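Long-range contacts in Alpha/beta hydrolase fold protein (Sphaerobacter thermophilus, PDB 3R0V), which is probably a hydrolase of the alpha/beta hydrolase fold, its natural substrate not established, with D-malate bound in its pocket in this crystal: residues Q5-S10 with L78-D83; V27-A32 with A89-M94; P208-D213 with R236-E241. All blocks are in the same frame, centred on the assembly; numbering follows the deposited sequence.

Contact 1: Q5-S10 with L78-D83; sequences QTVPSS and LAAIID. With BME (beta-mercaptoethanol), chain D.
V7 reaches down from strand 6-8 onto helix 71-84, meeting A80 and I81 about one helix turn before the helix ends. The strand and helix axes pass 8.4 Å apart at 123°, and no hydrogen bond joins the two segments. Ahead of V7, the backbone of Q5 holds a beta-mercaptoethanol, probably from the crystallisation liquor: Q5 N donates to its O1 over 3.0 Å, and that hydroxyl donates back to Q5 O. At V7 one methyl does the touching. With CG1 anti to the carbonyl carbon (chi1 -77°), CG2 falls between that carbon and the backbone N and lies 3.9 Å from I81 CD1, the isoleucine's tip, and 4.2 Å from A80 CB. P8 meets the helix through its carbonyl, P8 O lying 3.8 Å from A80 CB. The backbone of S9 then passes over the same methyl, with S9 CA 4.2 Å from A80 CB, a closeness that suits the small alanine. S9 OG bonds to D77 OD1, tying the chain to the preceding helical turn. Strand 6-8 pairs with strand 14-16, so this is an N-terminal beta hairpin packed on a helix that flanks the central sheet of an alpha/beta hydrolase fold.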
loop_
_atom_site.group_PDB
_atom_site.type_symbol
_atom_site.label_atom_id
_atom_site.label_comp_id
_atom_site.label_asym_id
_atom_site.label_seq_id
_atom_site.Cartn_x
_atom_site.Cartn_y
_atom_site.Cartn_z
ATOM N N GLN A 5 -11.053 -0.028 -17.563
ATOM C CA GLN A 5 -11.032 1.285 -18.191
ATOM C C GLN A 5 -9.846 2.075 -17.653
ATOM O O GLN A 5 -9.069 1.556 -16.851
ATOM C CB GLN A 5 -12.326 2.041 -17.886
ATOM C CG GLN A 5 -13.576 1.187 -17.856
ATOM C CD GLN A 5 -13.848 0.607 -16.482
ATOM O OE1 GLN A 5 -13.039 -0.149 -15.942
ATOM N NE2 GLN A 5 -14.991 0.967 -15.904
ATOM N N THR A 6 -9.704 3.315 -18.109
ATOM C CA THR A 6 -8.710 4.234 -17.568
ATOM C C THR A 6 -9.315 5.614 -17.336
ATOM O O THR A 6 -10.304 6.000 -17.976
ATOM C CB THR A 6 -7.449 4.384 -18.479
ATOM O OG1 THR A 6 -7.786 5.128 -19.659
ATOM C CG2 THR A 6 -6.894 3.025 -18.880
ATOM N N VAL A 7 -8.718 6.348 -16.409
ATOM C CA VAL A 7 -9.019 7.760 -16.234
ATOM C C VAL A 7 -7.695 8.487 -16.194
ATOM O O VAL A 7 -6.687 7.943 -15.713
ATOM C CB VAL A 7 -9.792 8.054 -14.933
ATOM C CG1 VAL A 7 -11.270 7.661 -15.081
ATOM C CG2 VAL A 7 -9.145 7.353 -13.740
ATOM N N PRO A 8 -7.674 9.714 -16.707
ATOM C CA PRO A 8 -6.430 10.487 -16.711
ATOM C C PRO A 8 -6.161 11.140 -15.371
ATOM O O PRO A 8 -7.047 11.723 -14.748
ATOM C CB PRO A 8 -6.702 11.569 -17.753
ATOM C CG PRO A 8 -8.183 11.762 -17.699
ATOM C CD PRO A 8 -8.777 10.418 -17.387
ATOM N N SER A 9 -4.916 11.038 -14.927
ATOM C CA SER A 9 -4.465 11.770 -13.764
ATOM C C SER A 9 -4.259 13.235 -14.171
ATOM O O SER A 9 -4.297 13.564 -15.355
ATOM C CB SER A 9 -3.148 11.159 -13.264
ATOM O OG SER A 9 -2.820 11.641 -11.975
ATOM N N SER A 10 -4.034 14.105 -13.192
ATOM C CA SER A 10 -3.817 15.527 -13.456
ATOM C C SER A 10 -2.743 15.757 -14.521
ATOM O O SER A 10 -2.888 16.642 -15.377
ATOM C CB SER A 10 -3.440 16.257 -12.159
ATOM O OG SER A 10 -3.370 17.661 -12.361
ATOM N N LEU A 78 -4.560 8.725 -7.178
ATOM C CA LEU A 78 -5.593 8.272 -6.259
ATOM C C LEU A 78 -6.792 9.223 -6.304
ATOM O O LEU A 78 -7.944 8.778 -6.289
ATOM C CB LEU A 78 -5.018 8.140 -4.852
ATOM C CG LEU A 78 -6.009 7.725 -3.759
ATOM C CD1 LEU A 78 -6.754 6.447 -4.145
ATOM C CD2 LEU A 78 -5.268 7.546 -2.426
ATOM N N ALA A 79 -6.546 10.527 -6.402
ATOM C CA ALA A 79 -7.653 11.479 -6.544
ATOM C C ALA A 79 -8.511 11.185 -7.784
ATOM O O ALA A 79 -9.746 11.243 -7.727
ATOM C CB ALA A 79 -7.120 12.903 -6.581
ATOM N N ALA A 80 -7.866 10.842 -8.897
ATOM C CA ALA A 80 -8.591 10.512 -10.120
ATOM C C ALA A 80 -9.420 9.252 -9.946
ATOM O O ALA A 80 -10.536 9.154 -10.457
ATOM C CB ALA A 80 -7.613 10.359 -11.292
ATOM N N ILE A 81 -8.879 8.280 -9.228
ATOM C CA ILE A 81 -9.598 7.035 -8.976
ATOM C C ILE A 81 -10.784 7.246 -8.018
ATOM O O ILE A 81 -11.852 6.656 -8.202
ATOM C CB ILE A 81 -8.623 5.943 -8.454
ATOM C CG1 ILE A 81 -7.631 5.580 -9.574
ATOM C CG2 ILE A 81 -9.385 4.723 -7.951
ATOM C CD1 ILE A 81 -8.274 5.000 -10.809
ATOM N N ILE A 82 -10.595 8.064 -6.983
ATOM C CA ILE A 82 -11.709 8.405 -6.105
ATOM C C ILE A 82 -12.803 9.121 -6.918
ATOM O O ILE A 82 -13.989 8.900 -6.681
ATOM C CB ILE A 82 -11.245 9.216 -4.878
ATOM C CG1 ILE A 82 -10.376 8.336 -3.978
ATOM C CG2 ILE A 82 -12.459 9.727 -4.061
ATOM C CD1 ILE A 82 -9.638 9.108 -2.929
ATOM N N ASP A 83 -12.417 9.958 -7.879
ATOM C CA ASP A 83 -13.401 10.552 -8.791
ATOM C C ASP A 83 -14.130 9.487 -9.605
ATOM O O ASP A 83 -15.357 9.549 -9.749
ATOM C CB ASP A 83 -12.772 11.618 -9.687
ATOM C CG ASP A 83 -12.709 12.973 -9.017
ATOM O OD1 ASP A 83 -13.603 13.276 -8.189
ATOM O OD2 ASP A 83 -11.763 13.732 -9.307
HETATM C C1 BME D . -7.946 -1.918 -18.103
HETATM C C2 BME D . -7.723 -0.662 -18.943
HETATM O O1 BME D . -8.539 -1.567 -16.871
HETATM S S2 BME D . -6.712 -0.997 -20.406
#

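Contact 2: V27-A32 with A89-M94; sequences VLVGGA and AFVFGM. With MLT (D-malate), chain F.
Two neighbouring parallel strands at the centre of the alpha/beta hydrolase sheet meet here, one leading into the D-malate pocket and the other into a GxSxG pattern consistent with a nucleophile elbow. V27 pairs with V91, L28 with F92 and V29 with G93. Four backbone bonds, all 2.9 Å between N and O, join them: V27 N to F90 O, F92 N to V27 O, V29 N to F92 O and M94 N to V29 O. On the valine face, V29 CG2 sits 3.8 Å from V91 CG1, while V27 CG2 touches A89 CB at 3.9 Å. The other face carries L28 and F92, where L28 CD2 comes in at the edge of the phenyl ring, close to its plane, 4.0 Å from F92 CD2. M94, a selenomethionine with two modelled conformers, bends at chi3 (-76°) in one of them, bringing its CE near L28 CB. Beyond the pairing G31 CA lies 3.3 Å from M94 O, leaving little room for a side chain on G31. A32 N then donates to malate O1 over 2.9 Å, nearly straight at 166°, and S96 N also bonds the ligand, an arrangement consistent with the oxyanion hole of this fold. Helices 71-84 and 96-106 pack on the valine face through L78, I81, L100 and S101, while strand 111-117 flanks strand 89-94 on the side away from strand 25-29.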
loop_
_atom_site.group_PDB
_atom_site.type_symbol
_atom_site.label_atom_id
_atom_site.label_comp_id
_atom_site.label_asym_id
_atom_site.label_seq_id
_atom_site.Cartn_x
_atom_site.Cartn_y
_atom_site.Cartn_z
ATOM N N VAL A 27 -12.026 2.180 -2.402
ATOM C CA VAL A 27 -10.865 2.113 -3.276
ATOM C C VAL A 27 -9.765 1.349 -2.556
ATOM O O VAL A 27 -9.446 1.634 -1.397
ATOM C CB VAL A 27 -10.351 3.510 -3.635
ATOM C CG1 VAL A 27 -9.048 3.409 -4.450
ATOM C CG2 VAL A 27 -11.405 4.272 -4.422
ATOM N N LEU A 28 -9.211 0.352 -3.237
ATOM C CA LEU A 28 -8.106 -0.431 -2.682
ATOM C C LEU A 28 -6.804 0.122 -3.244
ATOM O O LEU A 28 -6.674 0.291 -4.469
ATOM C CB LEU A 28 -8.244 -1.909 -3.055
ATOM C CG LEU A 28 -9.581 -2.581 -2.721
ATOM C CD1 LEU A 28 -9.541 -4.084 -3.003
ATOM C CD2 LEU A 28 -9.977 -2.351 -1.293
ATOM N N VAL A 29 -5.853 0.430 -2.364
ATOM C CA VAL A 29 -4.568 0.978 -2.784
ATOM C C VAL A 29 -3.466 -0.028 -2.466
ATOM O O VAL A 29 -3.223 -0.352 -1.301
ATOM C CB VAL A 29 -4.246 2.308 -2.056
ATOM C CG1 VAL A 29 -2.924 2.875 -2.566
ATOM C CG2 VAL A 29 -5.373 3.329 -2.238
ATOM N N GLY A 30 -2.786 -0.516 -3.497
ATOM C CA GLY A 30 -1.779 -1.542 -3.299
ATOM C C GLY A 30 -0.421 -0.994 -2.907
ATOM O O GLY A 30 -0.138 0.186 -3.079
ATOM N N GLY A 31 0.419 -1.874 -2.375
ATOM C CA GLY A 31 1.752 -1.499 -1.931
ATOM C C GLY A 31 2.850 -1.793 -2.937
ATOM O O GLY A 31 2.610 -1.891 -4.138
ATOM N N ALA A 32 4.073 -1.935 -2.434
ATOM C CA ALA A 32 5.215 -2.161 -3.306
ATOM C C ALA A 32 4.994 -3.427 -4.126
ATOM O O ALA A 32 4.515 -4.438 -3.617
ATOM C CB ALA A 32 6.501 -2.248 -2.484
ATOM N N ALA A 89 -14.734 8.348 -1.307
ATOM C CA ALA A 89 -14.757 6.919 -1.066
ATOM C C ALA A 89 -14.132 6.564 0.254
ATOM O O ALA A 89 -13.350 7.335 0.811
ATOM C CB ALA A 89 -14.020 6.189 -2.179
ATOM N N PHE A 90 -14.463 5.367 0.723
ATOM C CA PHE A 90 -13.686 4.691 1.755
ATOM C C PHE A 90 -12.404 4.200 1.079
ATOM O O PHE A 90 -12.422 3.859 -0.108
ATOM C CB PHE A 90 -14.447 3.475 2.277
ATOM C CG PHE A 90 -15.808 3.776 2.847
ATOM C CD1 PHE A 90 -16.088 4.988 3.455
ATOM C CD2 PHE A 90 -16.812 2.824 2.771
ATOM C CE1 PHE A 90 -17.352 5.239 3.995
ATOM C CE2 PHE A 90 -18.071 3.072 3.293
ATOM C CZ PHE A 90 -18.343 4.290 3.900
ATOM N N VAL A 91 -11.296 4.143 1.816
ATOM C CA VAL A 91 -10.044 3.672 1.230
ATOM C C VAL A 91 -9.431 2.612 2.119
ATOM O O VAL A 91 -9.406 2.773 3.336
ATOM C CB VAL A 91 -9.034 4.826 1.026
ATOM C CG1 VAL A 91 -7.641 4.292 0.692
ATOM C CG2 VAL A 91 -9.521 5.760 -0.060
ATOM N N PHE A 92 -8.975 1.515 1.509
ATOM C CA PHE A 92 -8.157 0.524 2.202
ATOM C C PHE A 92 -6.787 0.490 1.543
ATOM O O PHE A 92 -6.676 0.177 0.359
ATOM C CB PHE A 92 -8.789 -0.874 2.135
ATOM C CG PHE A 92 -7.885 -1.981 2.655
ATOM C CD1 PHE A 92 -7.365 -1.928 3.938
ATOM C CD2 PHE A 92 -7.547 -3.060 1.848
ATOM C CE1 PHE A 92 -6.528 -2.934 4.415
ATOM C CE2 PHE A 92 -6.726 -4.074 2.327
ATOM C CZ PHE A 92 -6.223 -4.007 3.607
ATOM N N GLY A 93 -5.744 0.810 2.310
ATOM C CA GLY A 93 -4.389 0.828 1.782
ATOM C C GLY A 93 -3.542 -0.273 2.393
ATOM O O GLY A 93 -3.566 -0.508 3.605
HETATM N N MSE A 94 -2.774 -0.937 1.535
HETATM C CA MSE A 94 -1.943 -2.061 1.944
HETATM C C MSE A 94 -0.462 -1.703 1.912
HETATM O O MSE A 94 0.047 -1.228 0.903
HETATM C CB MSE A 94 -2.202 -3.256 1.025
HETATM C CG MSE A 94 -3.558 -3.908 1.236
HETATM SE SE MSE A 94 -4.227 -4.775 -0.381
HETATM C CE MSE A 94 -4.798 -3.188 -1.362
HETATM C C1 MLT F . 5.474 -2.717 1.203
HETATM O O1 MLT F . 4.564 -2.262 0.435
HETATM O O2 MLT F . 5.956 -2.041 2.112
HETATM C C2 MLT F . 5.931 -4.132 0.977
HETATM O O3 MLT F . 5.040 -4.794 0.101
HETATM C C3 MLT F . 6.043 -4.880 2.298
HETATM C C4 MLT F . 6.126 -6.370 2.050
HETATM O O4 MLT F . 5.915 -6.856 0.917
HETATM O O5 MLT F . 6.410 -7.146 2.986
#

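Contact 3: P208-D213 with R236-E241; sequences PTLVMD and RYVTLE
Strands 209-213 and 236-239 run parallel, their axes 4.8 Å apart and 27° askew, with backbone bonds from T209 O through to L240 N. They are the two strands of a beta-alpha-beta unit whose crossover is helix 219-231, and the second forms an edge of the main sheet within the chain. V211, D213, R236 and V238 each give and take a backbone bond, V211 N to R236 O measuring 2.8 Å. On one face L210 CD1 presses against V238 CG2 at 3.5 Å, a tight methyl contact. Next to it M212, a selenomethionine, lies side by side with V238, and its SE reaches L240 CD2 at 4.0 Å. Helix 249-260 packs against L210 and L240 on this side.

The other face is polar towards its end. With CG anti to the backbone N, Y237 extends along the strand towards D213, its ring edge passing V211 O. The phenol OH donates to D213 OD2 over 2.7 Å, arriving on the syn side but 27° out of the carboxylate plane, and ring and carboxylate planes are turned 66° apart. A225 and A229 of helix 219-231 touch the ring. A phenylalanine here would probably keep that ring packing but leave D213 OD2 without its phenol donor, so the carboxylate would be less firmly fixed in rotation. A water donates to both D213 OD2, at 2.9 Å, and T239 OG1, at 2.8 Å.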
loop_
_atom_site.group_PDB
_atom_site.type_symbol
_atom_site.label_atom_id
_atom_site.label_comp_id
_atom_site.label_asym_id
_atom_site.label_seq_id
_atom_site.Cartn_x
_atom_site.Cartn_y
_atom_site.Cartn_z
ATOM N N PRO A 208 -12.602 8.757 10.545
ATOM C CA PRO A 208 -12.506 7.442 11.188
ATOM C C PRO A 208 -11.420 6.615 10.504
ATOM O O PRO A 208 -11.410 6.491 9.280
ATOM C CB PRO A 208 -13.886 6.820 10.938
ATOM C CG PRO A 208 -14.818 8.005 10.700
ATOM C CD PRO A 208 -13.949 9.028 10.006
ATOM N N THR A 209 -10.527 6.047 11.306
ATOM C CA THR A 209 -9.385 5.315 10.778
ATOM C C THR A 209 -9.218 3.985 11.502
ATOM O O THR A 209 -9.470 3.869 12.703
ATOM C CB THR A 209 -8.090 6.154 10.886
ATOM O OG1 THR A 209 -8.238 7.338 10.098
ATOM C CG2 THR A 209 -6.877 5.388 10.358
ATOM N N LEU A 210 -8.802 2.980 10.743
ATOM C CA LEU A 210 -8.543 1.643 11.264
ATOM C C LEU A 210 -7.136 1.224 10.862
ATOM O O LEU A 210 -6.796 1.266 9.686
ATOM C CB LEU A 210 -9.564 0.674 10.685
ATOM C CG LEU A 210 -9.292 -0.811 10.871
ATOM C CD1 LEU A 210 -9.287 -1.117 12.341
ATOM C CD2 LEU A 210 -10.344 -1.634 10.156
ATOM N N VAL A 211 -6.319 0.857 11.844
ATOM C CA VAL A 211 -4.953 0.433 11.586
ATOM C C VAL A 211 -4.861 -1.040 11.937
ATOM O O VAL A 211 -5.202 -1.432 13.054
ATOM C CB VAL A 211 -3.960 1.206 12.461
ATOM C CG1 VAL A 211 -2.534 0.787 12.100
ATOM C CG2 VAL A 211 -4.129 2.705 12.286
HETATM N N MSE A 212 -4.434 -1.861 10.990
HETATM C CA MSE A 212 -4.414 -3.307 11.192
HETATM C C MSE A 212 -3.024 -3.865 11.044
HETATM O O MSE A 212 -2.237 -3.393 10.230
HETATM C CB MSE A 212 -5.300 -4.014 10.169
HETATM C CG MSE A 212 -6.791 -3.979 10.468
HETATM SE SE MSE A 212 -7.820 -4.465 8.883
HETATM C CE MSE A 212 -7.372 -2.901 7.964
ATOM N N ASP A 213 -2.735 -4.893 11.834
ATOM C CA ASP A 213 -1.586 -5.745 11.576
ATOM C C ASP A 213 -2.034 -7.192 11.652
ATOM O O ASP A 213 -3.209 -7.469 11.908
ATOM C CB ASP A 213 -0.387 -5.427 12.486
ATOM C CG ASP A 213 -0.689 -5.587 13.965
ATOM O OD1 ASP A 213 -1.774 -6.084 14.331
ATOM O OD2 ASP A 213 0.188 -5.210 14.782
ATOM N N ARG A 236 -8.575 3.218 15.527
ATOM C CA ARG A 236 -8.484 1.992 16.308
ATOM C C ARG A 236 -7.426 1.075 15.728
ATOM O O ARG A 236 -7.046 1.197 14.557
ATOM C CB ARG A 236 -9.818 1.267 16.331
ATOM C CG ARG A 236 -10.889 1.977 17.139
ATOM C CD ARG A 236 -12.136 1.122 17.189
ATOM N NE ARG A 236 -13.255 1.795 17.839
ATOM C CZ ARG A 236 -14.453 1.244 17.994
ATOM N NH1 ARG A 236 -14.676 0.015 17.547
ATOM N NH2 ARG A 236 -15.428 1.916 18.594
ATOM N N TYR A 237 -6.972 0.143 16.555
ATOM C CA TYR A 237 -5.885 -0.762 16.212
ATOM C C TYR A 237 -6.374 -2.200 16.348
ATOM O O TYR A 237 -6.751 -2.631 17.439
ATOM C CB TYR A 237 -4.705 -0.484 17.161
ATOM C CG TYR A 237 -3.563 -1.472 17.135
ATOM C CD1 TYR A 237 -3.225 -2.178 15.979
ATOM C CD2 TYR A 237 -2.812 -1.697 18.282
ATOM C CE1 TYR A 237 -2.166 -3.084 15.983
ATOM C CE2 TYR A 237 -1.768 -2.588 18.294
ATOM C CZ TYR A 237 -1.441 -3.280 17.146
ATOM O OH TYR A 237 -0.387 -4.173 17.176
ATOM N N VAL A 238 -6.376 -2.941 15.243
ATOM C CA VAL A 238 -6.837 -4.322 15.240
ATOM C C VAL A 238 -5.717 -5.247 14.791
ATOM O O VAL A 238 -5.028 -4.977 13.799
ATOM C CB VAL A 238 -8.049 -4.515 14.291
ATOM C CG1 VAL A 238 -8.452 -5.989 14.192
ATOM C CG2 VAL A 238 -9.221 -3.672 14.740
ATOM N N THR A 239 -5.533 -6.349 15.515
ATOM C CA THR A 239 -4.642 -7.414 15.059
ATOM C C THR A 239 -5.500 -8.532 14.478
ATOM O O THR A 239 -6.379 -9.074 15.153
ATOM C CB THR A 239 -3.777 -7.984 16.202
ATOM O OG1 THR A 239 -2.986 -6.930 16.763
ATOM C CG2 THR A 239 -2.874 -9.097 15.692
ATOM N N LEU A 240 -5.262 -8.860 13.215
ATOM C CA LEU A 240 -6.068 -9.861 12.528
ATOM C C LEU A 240 -5.794 -11.267 13.028
ATOM O O LEU A 240 -4.773 -11.509 13.680
ATOM C CB LEU A 240 -5.841 -9.783 11.026
ATOM C CG LEU A 240 -6.147 -8.432 10.389
ATOM C CD1 LEU A 240 -5.857 -8.548 8.897
ATOM C CD2 LEU A 240 -7.586 -8.002 10.630
ATOM N N GLU A 241 -6.707 -12.180 12.702
ATOM C CA GLU A 241 -6.650 -13.564 13.163
ATOM C C GLU A 241 -6.154 -14.519 12.080
ATOM O O GLU A 241 -6.565 -15.678 12.052
ATOM C CB GLU A 241 -8.039 -14.033 13.616
ATOM C CG GLU A 241 -8.644 -13.280 14.792
ATOM C CD GLU A 241 -10.085 -13.701 15.049
ATOM O OE1 GLU A 241 -10.327 -14.920 15.205
ATOM O OE2 GLU A 241 -10.979 -12.825 15.078
HETATM O O HOH W 1 -0.238 -7.241 16.867
#

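Contacts 2 and 3 belong to the same seven-stranded sheet, contact 2 in its middle and contact 3 at the edge strand. The centres of contacts 1 and 3 lie about 17 and 15 Å from the chain centre, but contact 3 is buried and contact 1 only partly so. Chemistry follows place: apolar faces and a ligand-binding backbone amide in contact 2, one apolar face and one polar face with a phenol-carboxylate bond in contact 3, and a few methyl contacts in contact 1. Helix 71-84 links the first two, since L78 and I81 rest on V27. Contacts 2 and 3 meet where F92 CE1 touches M212 CE at 3.6 Å, while contacts 1 and 3 do not touch.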